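Side-chain contacts in putative hydrolase (Agrobacterium vitis, PDB 3LLC), which probably hydrolyses acyl esters and thioesters, as an alpha/beta-hydrolase related to acyl-protein thioesterases that remove fatty acids from proteins: residues 59-62 with 63-66; 158-161 with 162-165; 225-228 with 229-233. All blocks are in the same frame, centred on the assembly; numbering follows the deposited sequence. Where two conformers were deposited one is given.

Overall arrangement
All three contacts are local, each made within a single helix or at one of its ends, and they follow one another along the chain without nesting or crossing. Contact 1 closes the C-terminal turn of helix 53-65, the connection between the parallel strands 39-43 and 68-72. Contact 2 opens helix 160-169, which leads into the small two-stranded sheet 171-174 and 183-186; these elements lie in the chain between strands 136-143 and 209-214 of the main sheet. Contact 3 ends helix 222-230 before strand 237-242, the last of that sheet. Contacts 1 and 2 lie on opposite sides of the chain's centre, their centres about 46 Å apart; contact 3 is about 30 Å from each, centre to centre.

Contact 1: 59-62 with 63-66; sequences DDLA and ASLG
Two donors grip the carbonyl oxygen of Leu61. Ser64 OG donates to Leu61 O at 2.7 Å, meeting it at a C=O...donor angle of 126°, while Leu65 N reaches the same Leu61 O at 3.1 Å from almost straight ahead of the carbonyl. The hydroxyl is brought there by the first torsion of Ser64, which sets OG between its own backbone N and carbonyl carbon (chi1 75°) and folds it back over the preceding turn. One turn apart, Leu61 and Leu65 meet through their CD1 methyls at 4.1 Å, the two side chains crossing at a slant; they also touch helix 252-266, at Ile262 and Ile266 respectively. Ala63 N closes a nearly straight bond to Asp59 O at 2.9 Å, and the Ala63 methyl rests against the carbonyl oxygens of Asp59 and Asp60. The two carboxylates face other partners: Asp59 forms a salt bridge with Arg30 and Asp60 one with Arg259. Gly66 then leaves the helix with positive phi (73°), a value that favours glycine. The turn thereby ends in a Schellman motif, closing the helix of a beta-alpha-beta crossover in the alpha/beta-hydrolase fold before strand 68-72.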
loop_
_atom_site.group_PDB
_atom_site.type_symbol
_atom_site.label_atom_id
_atom_site.label_comp_id
_atom_site.label_asym_id
_atom_site.label_seq_id
_atom_site.Cartn_x
_atom_site.Cartn_y
_atom_site.Cartn_z
ATOM N N ASP A 59 -5.256 -10.289 -8.467
ATOM C CA ASP A 59 -6.098 -10.259 -9.669
ATOM C C ASP A 59 -6.653 -11.637 -10.086
ATOM O O ASP A 59 -7.844 -11.748 -10.439
ATOM C CB ASP A 59 -5.346 -9.641 -10.836
ATOM C CG ASP A 59 -6.165 -9.666 -12.135
ATOM O OD1 ASP A 59 -7.065 -8.812 -12.295
ATOM O OD2 ASP A 59 -5.924 -10.549 -12.981
ATOM N N ASP A 60 -5.799 -12.679 -10.059
ATOM C CA ASP A 60 -6.198 -14.032 -10.428
ATOM C C ASP A 60 -7.275 -14.585 -9.472
ATOM O O ASP A 60 -8.278 -15.161 -9.924
ATOM C CB ASP A 60 -4.992 -14.977 -10.441
ATOM C CG ASP A 60 -5.358 -16.375 -10.854
ATOM O OD1 ASP A 60 -5.530 -16.604 -12.062
ATOM O OD2 ASP A 60 -5.502 -17.239 -9.967
ATOM N N LEU A 61 -7.076 -14.382 -8.172
ATOM C CA LEU A 61 -8.070 -14.796 -7.169
ATOM C C LEU A 61 -9.427 -14.093 -7.422
ATOM O O LEU A 61 -10.483 -14.740 -7.492
ATOM C CB LEU A 61 -7.594 -14.484 -5.777
ATOM C CG LEU A 61 -8.647 -14.854 -4.710
ATOM C CD1 LEU A 61 -8.839 -16.409 -4.571
ATOM C CD2 LEU A 61 -8.296 -14.200 -3.427
ATOM N N ALA A 62 -9.376 -12.772 -7.586
ATOM C CA ALA A 62 -10.571 -11.986 -7.919
ATOM C C ALA A 62 -11.309 -12.514 -9.147
ATOM O O ALA A 62 -12.535 -12.739 -9.096
ATOM C CB ALA A 62 -10.212 -10.484 -8.067
ATOM N N ALA A 63 -10.583 -12.738 -10.248
ATOM C CA ALA A 63 -11.149 -13.345 -11.443
ATOM C C ALA A 63 -11.857 -14.670 -11.186
ATOM O O ALA A 63 -12.936 -14.920 -11.737
ATOM C CB ALA A 63 -10.070 -13.544 -12.508
ATOM N N SER A 64 -11.261 -15.524 -10.360
ATOM C CA SER A 64 -11.820 -16.851 -10.102
ATOM C C SER A 64 -13.119 -16.785 -9.283
ATOM O O SER A 64 -13.941 -17.667 -9.401
ATOM C CB SER A 64 -10.812 -17.749 -9.375
ATOM O OG SER A 64 -10.692 -17.378 -8.010
ATOM N N LEU A 65 -13.285 -15.752 -8.456
ATOM C CA LEU A 65 -14.478 -15.601 -7.611
ATOM C C LEU A 65 -15.546 -14.654 -8.235
ATOM O O LEU A 65 -16.624 -14.462 -7.663
ATOM C CB LEU A 65 -14.065 -15.126 -6.208
ATOM C CG LEU A 65 -13.174 -16.095 -5.409
ATOM C CD1 LEU A 65 -12.789 -15.481 -4.069
ATOM C CD2 LEU A 65 -13.870 -17.450 -5.231
ATOM N N GLY A 66 -15.247 -14.083 -9.402
ATOM C CA GLY A 66 -16.160 -13.158 -10.090
ATOM C C GLY A 66 -16.247 -11.788 -9.415
ATOM O O GLY A 66 -17.249 -11.095 -9.524
#

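Contact 2: 158-161 with 162-165; sequences LGDR and ERAE
Gly159 O accepts Arg163 N at 3.1 Å, and the next two bonds of the series, Ala164 N to Asp160 O and Glu165 N to Arg161 O, complete a regular first helical turn. Within it, Glu162 bends at its second torsion (chi2 92°) and turns its carboxylate back toward the start of the helix. There Gly159 N donates to Glu162 OE1 at 3.3 Å, approaching from well above the carboxylate plane. Leu158 CD2 packs on Glu162 CB at 3.6 Å, on the side where both residues touch Phe172. Since Gly159 occupies the N-cap position, no N-cap side chain takes part, and the glutamate three residues later meets the N-cap amide as in half of a capping box. Arg161 kinks at its third torsion (chi3 80°), which lays its guanidinium across the carboxylate of Glu162, the two planes 29° apart and stacked. Their link, Arg161 NH2 to Glu162 OE2 at 3.5 Å, is one of charges alone. By contrast, Arg161 NH1 lies 2.9 Å from Glu165 OE2 in a hydrogen-bonded salt bridge; Glu165 OE2 is at the guanidinium edge and is met on the carboxylate's syn side, somewhat out of plane. Arg161 NH2 also pairs with Glu174 and Glu173 O, so this guanidinium joins the helix start to strand 171-174 and may ease the closeness of the Glu162 and Glu174 carboxylates. In one of its two conformers, Arg163 places a guanidinium face over Gly159 O, while Arg163 NH2 forms a salt bridge with Asp160 OD1 at 3.1 Å, its hydrogen bond weak.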
loop_
_atom_site.group_PDB
_atom_site.type_symbol
_atom_site.label_atom_id
_atom_site.label_comp_id
_atom_site.label_asym_id
_atom_site.label_seq_id
_atom_site.Cartn_x
_atom_site.Cartn_y
_atom_site.Cartn_z
ATOM N N LEU A 158 19.593 6.848 11.181
ATOM C CA LEU A 158 20.389 7.814 10.431
ATOM C C LEU A 158 21.606 8.280 11.206
ATOM O O LEU A 158 21.535 8.530 12.416
ATOM C CB LEU A 158 19.572 9.054 10.055
ATOM C CG LEU A 158 18.404 8.919 9.082
ATOM C CD1 LEU A 158 17.738 10.289 8.901
ATOM C CD2 LEU A 158 18.858 8.371 7.764
ATOM N N GLY A 159 22.724 8.413 10.497
ATOM C CA GLY A 159 23.967 8.929 11.076
ATOM C C GLY A 159 24.301 10.271 10.464
ATOM O O GLY A 159 23.485 10.865 9.749
ATOM N N ASP A 160 25.505 10.763 10.729
ATOM C CA ASP A 160 25.905 12.044 10.177
ATOM C C ASP A 160 26.149 11.988 8.658
ATOM O O ASP A 160 25.888 12.970 7.988
ATOM C CB ASP A 160 27.109 12.608 10.938
ATOM C CG ASP A 160 26.803 12.811 12.412
ATOM O OD1 ASP A 160 26.574 11.792 13.105
ATOM O OD2 ASP A 160 26.777 13.975 12.872
ATOM N N ARG A 161 26.613 10.860 8.113
ATOM C CA ARG A 161 26.685 10.691 6.643
ATOM C C ARG A 161 25.297 11.052 6.027
ATOM O O ARG A 161 25.156 12.003 5.251
ATOM C CB ARG A 161 27.089 9.237 6.225
ATOM C CG ARG A 161 27.021 8.961 4.665
ATOM C CD ARG A 161 27.392 7.523 4.182
ATOM N NE ARG A 161 26.329 6.510 4.314
ATOM C CZ ARG A 161 25.232 6.405 3.545
ATOM N NH1 ARG A 161 24.982 7.264 2.559
ATOM N NH2 ARG A 161 24.354 5.433 3.780
ATOM N N GLU A 162 24.279 10.304 6.426
ATOM C CA GLU A 162 22.945 10.468 5.835
ATOM C C GLU A 162 22.377 11.885 6.056
ATOM O O GLU A 162 21.796 12.471 5.136
ATOM C CB GLU A 162 21.983 9.423 6.371
ATOM C CG GLU A 162 22.231 7.976 5.926
ATOM C CD GLU A 162 23.126 7.182 6.889
ATOM O OE1 GLU A 162 23.985 7.796 7.563
ATOM O OE2 GLU A 162 22.947 5.940 6.959
ATOM N N ARG A 163 22.563 12.443 7.255
ATOM C CA ARG A 163 21.949 13.730 7.610
ATOM C C ARG A 163 22.509 14.886 6.780
ATOM O O ARG A 163 21.757 15.809 6.416
ATOM C CB ARG A 163 22.068 14.029 9.122
ATOM C CG ARG A 163 20.956 13.386 9.975
ATOM C CD ARG A 163 21.049 13.768 11.475
ATOM N NE ARG A 163 22.257 13.247 12.117
ATOM C CZ ARG A 163 22.298 12.130 12.838
ATOM N NH1 ARG A 163 21.205 11.408 13.015
ATOM N NH2 ARG A 163 23.439 11.730 13.377
ATOM N N ALA A 164 23.804 14.834 6.476
ATOM C CA ALA A 164 24.432 15.863 5.657
ATOM C C ALA A 164 24.062 15.702 4.186
ATOM O O ALA A 164 23.864 16.707 3.499
ATOM C CB ALA A 164 25.963 15.875 5.832
ATOM N N GLU A 165 23.975 14.453 3.711
ATOM C CA GLU A 165 23.519 14.171 2.341
ATOM C C GLU A 165 22.128 14.773 2.136
ATOM O O GLU A 165 21.891 15.453 1.136
ATOM C CB GLU A 165 23.494 12.655 2.040
ATOM C CG GLU A 165 24.850 12.059 1.683
ATOM C CD GLU A 165 24.811 10.554 1.404
ATOM O OE1 GLU A 165 23.795 9.992 0.914
ATOM O OE2 GLU A 165 25.839 9.913 1.679
#

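Contact 3: 225-228 with 229-233; sequences ALKL and VEHLP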
loop_
_atom_site.group_PDB
_atom_site.type_symbol
_atom_site.label_atom_id
_atom_site.label_comp_id
_atom_site.label_asym_id
_atom_site.label_seq_id
_atom_site.Cartn_x
_atom_site.Cartn_y
_atom_site.Cartn_z
ATOM N N ALA A 225 4.648 -4.938 13.355
ATOM C CA ALA A 225 3.273 -5.442 13.175
ATOM C C ALA A 225 2.543 -5.525 14.525
ATOM O O ALA A 225 1.364 -5.193 14.613
ATOM C CB ALA A 225 3.247 -6.827 12.444
ATOM N N LEU A 226 3.251 -5.952 15.578
ATOM C CA LEU A 226 2.712 -5.964 16.948
ATOM C C LEU A 226 2.399 -4.535 17.407
ATOM O O LEU A 226 1.372 -4.307 18.047
ATOM C CB LEU A 226 3.675 -6.671 17.920
ATOM C CG LEU A 226 3.725 -8.210 17.770
ATOM C CD1 LEU A 226 4.956 -8.787 18.540
ATOM C CD2 LEU A 226 2.417 -8.888 18.247
ATOM N N LYS A 227 3.268 -3.573 17.071
ATOM C CA LYS A 227 2.997 -2.148 17.360
ATOM C C LYS A 227 1.708 -1.660 16.637
ATOM O O LYS A 227 0.836 -1.009 17.253
ATOM C CB LYS A 227 4.187 -1.267 16.938
ATOM C CG LYS A 227 4.011 0.220 17.289
ATOM C CD LYS A 227 5.254 1.079 16.852
ATOM C CE LYS A 227 5.101 2.552 17.215
ATOM N NZ LYS A 227 6.371 3.301 17.012
ATOM N N LEU A 228 1.560 -2.003 15.365
ATOM C CA LEU A 228 0.327 -1.642 14.625
ATOM C C LEU A 228 -0.946 -2.220 15.288
ATOM O O LEU A 228 -1.956 -1.517 15.422
ATOM C CB LEU A 228 0.418 -2.078 13.157
ATOM C CG LEU A 228 -0.834 -1.885 12.282
ATOM C CD1 LEU A 228 -1.294 -0.396 12.308
ATOM C CD2 LEU A 228 -0.619 -2.413 10.818
ATOM N N VAL A 229 -0.888 -3.473 15.752
ATOM C CA VAL A 229 -2.041 -4.074 16.423
ATOM C C VAL A 229 -2.428 -3.266 17.692
ATOM O O VAL A 229 -3.610 -3.080 17.968
ATOM C CB VAL A 229 -1.822 -5.587 16.754
ATOM C CG1 VAL A 229 -2.921 -6.152 17.762
ATOM C CG2 VAL A 229 -1.737 -6.419 15.442
ATOM N N GLU A 230 -1.438 -2.747 18.426
ATOM C CA GLU A 230 -1.693 -1.897 19.611
ATOM C C GLU A 230 -2.392 -0.572 19.257
ATOM O O GLU A 230 -2.942 0.058 20.132
ATOM C CB GLU A 230 -0.386 -1.582 20.368
ATOM C CG GLU A 230 0.282 -2.859 20.913
ATOM C CD GLU A 230 1.710 -2.693 21.467
ATOM O OE1 GLU A 230 2.308 -1.592 21.373
ATOM O OE2 GLU A 230 2.238 -3.715 21.988
ATOM N N HIS A 231 -2.358 -0.164 17.992
ATOM C CA HIS A 231 -2.995 1.083 17.526
ATOM C C HIS A 231 -4.311 0.838 16.733
ATOM O O HIS A 231 -4.893 1.772 16.182
ATOM C CB HIS A 231 -1.995 1.920 16.733
ATOM C CG HIS A 231 -0.930 2.523 17.595
ATOM N ND1 HIS A 231 0.233 1.843 17.918
ATOM C CD2 HIS A 231 -0.899 3.679 18.303
ATOM C CE1 HIS A 231 0.949 2.585 18.755
ATOM N NE2 HIS A 231 0.268 3.685 19.034
ATOM N N LEU A 232 -4.746 -0.419 16.661
ATOM C CA LEU A 232 -5.971 -0.786 15.916
ATOM C C LEU A 232 -7.101 -1.113 16.880
ATOM O O LEU A 232 -6.898 -1.170 18.090
ATOM C CB LEU A 232 -5.698 -1.942 14.936
ATOM C CG LEU A 232 -4.903 -1.641 13.671
ATOM C CD1 LEU A 232 -4.503 -2.939 12.956
ATOM C CD2 LEU A 232 -5.696 -0.697 12.741
ATOM N N PRO A 233 -8.336 -1.217 16.363
ATOM C CA PRO A 233 -9.453 -1.430 17.271
ATOM C C PRO A 233 -9.328 -2.730 18.083
ATOM O O PRO A 233 -8.602 -3.663 17.685
ATOM C CB PRO A 233 -10.660 -1.503 16.317
ATOM C CG PRO A 233 -10.280 -0.635 15.174
ATOM C CD PRO A 233 -8.797 -0.947 14.982
#
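From CB outward, His231 keeps to the last turn of the helix. Its CB lies 3.7 Å from Leu228 O, and CG, set beside the backbone N and anti to the carbonyl carbon (chi1 -71°), swings the ring back along the chain. ND1 then donates to Lys227 O at 3.0 Å through a nearly straight bond (168°). The oxygen sits in the ring plane, yet ND1 stands above the plane of the carbonyl. Beyond it, CE1 comes to 4.1 Å from Lys227 CG, where the extended lysine chain passes the CE1 rim of the ring obliquely before carrying NZ on to a salt bridge with Asp152. Since a carbonyl oxygen can only accept, ND1 carries the proton of this bond. The backbone amide of the same histidine also bonds back into the turn: His231 N donates to Leu228 O at 2.9 Å, a 3-10-like bond met from above the carbonyl plane, and only weakly to Lys227 O. Leu232 follows, its CG 3.4 Å from Leu228 O, and presses CD1 on Leu228 CG at 3.9 Å. One turn earlier, Val229 CG2 rests 3.4 Å from Ala225 O. Leu228, Val229 and Leu232 all touch Ile211 of strand 209-214, while Ala225, Leu226 and Val229 meet Leu239 and Leu232 meets Val237, so the end of helix 222-230 packs on edge strand 237-242 and its parallel neighbour 209-214, which it connects as a beta-alpha-beta crossover.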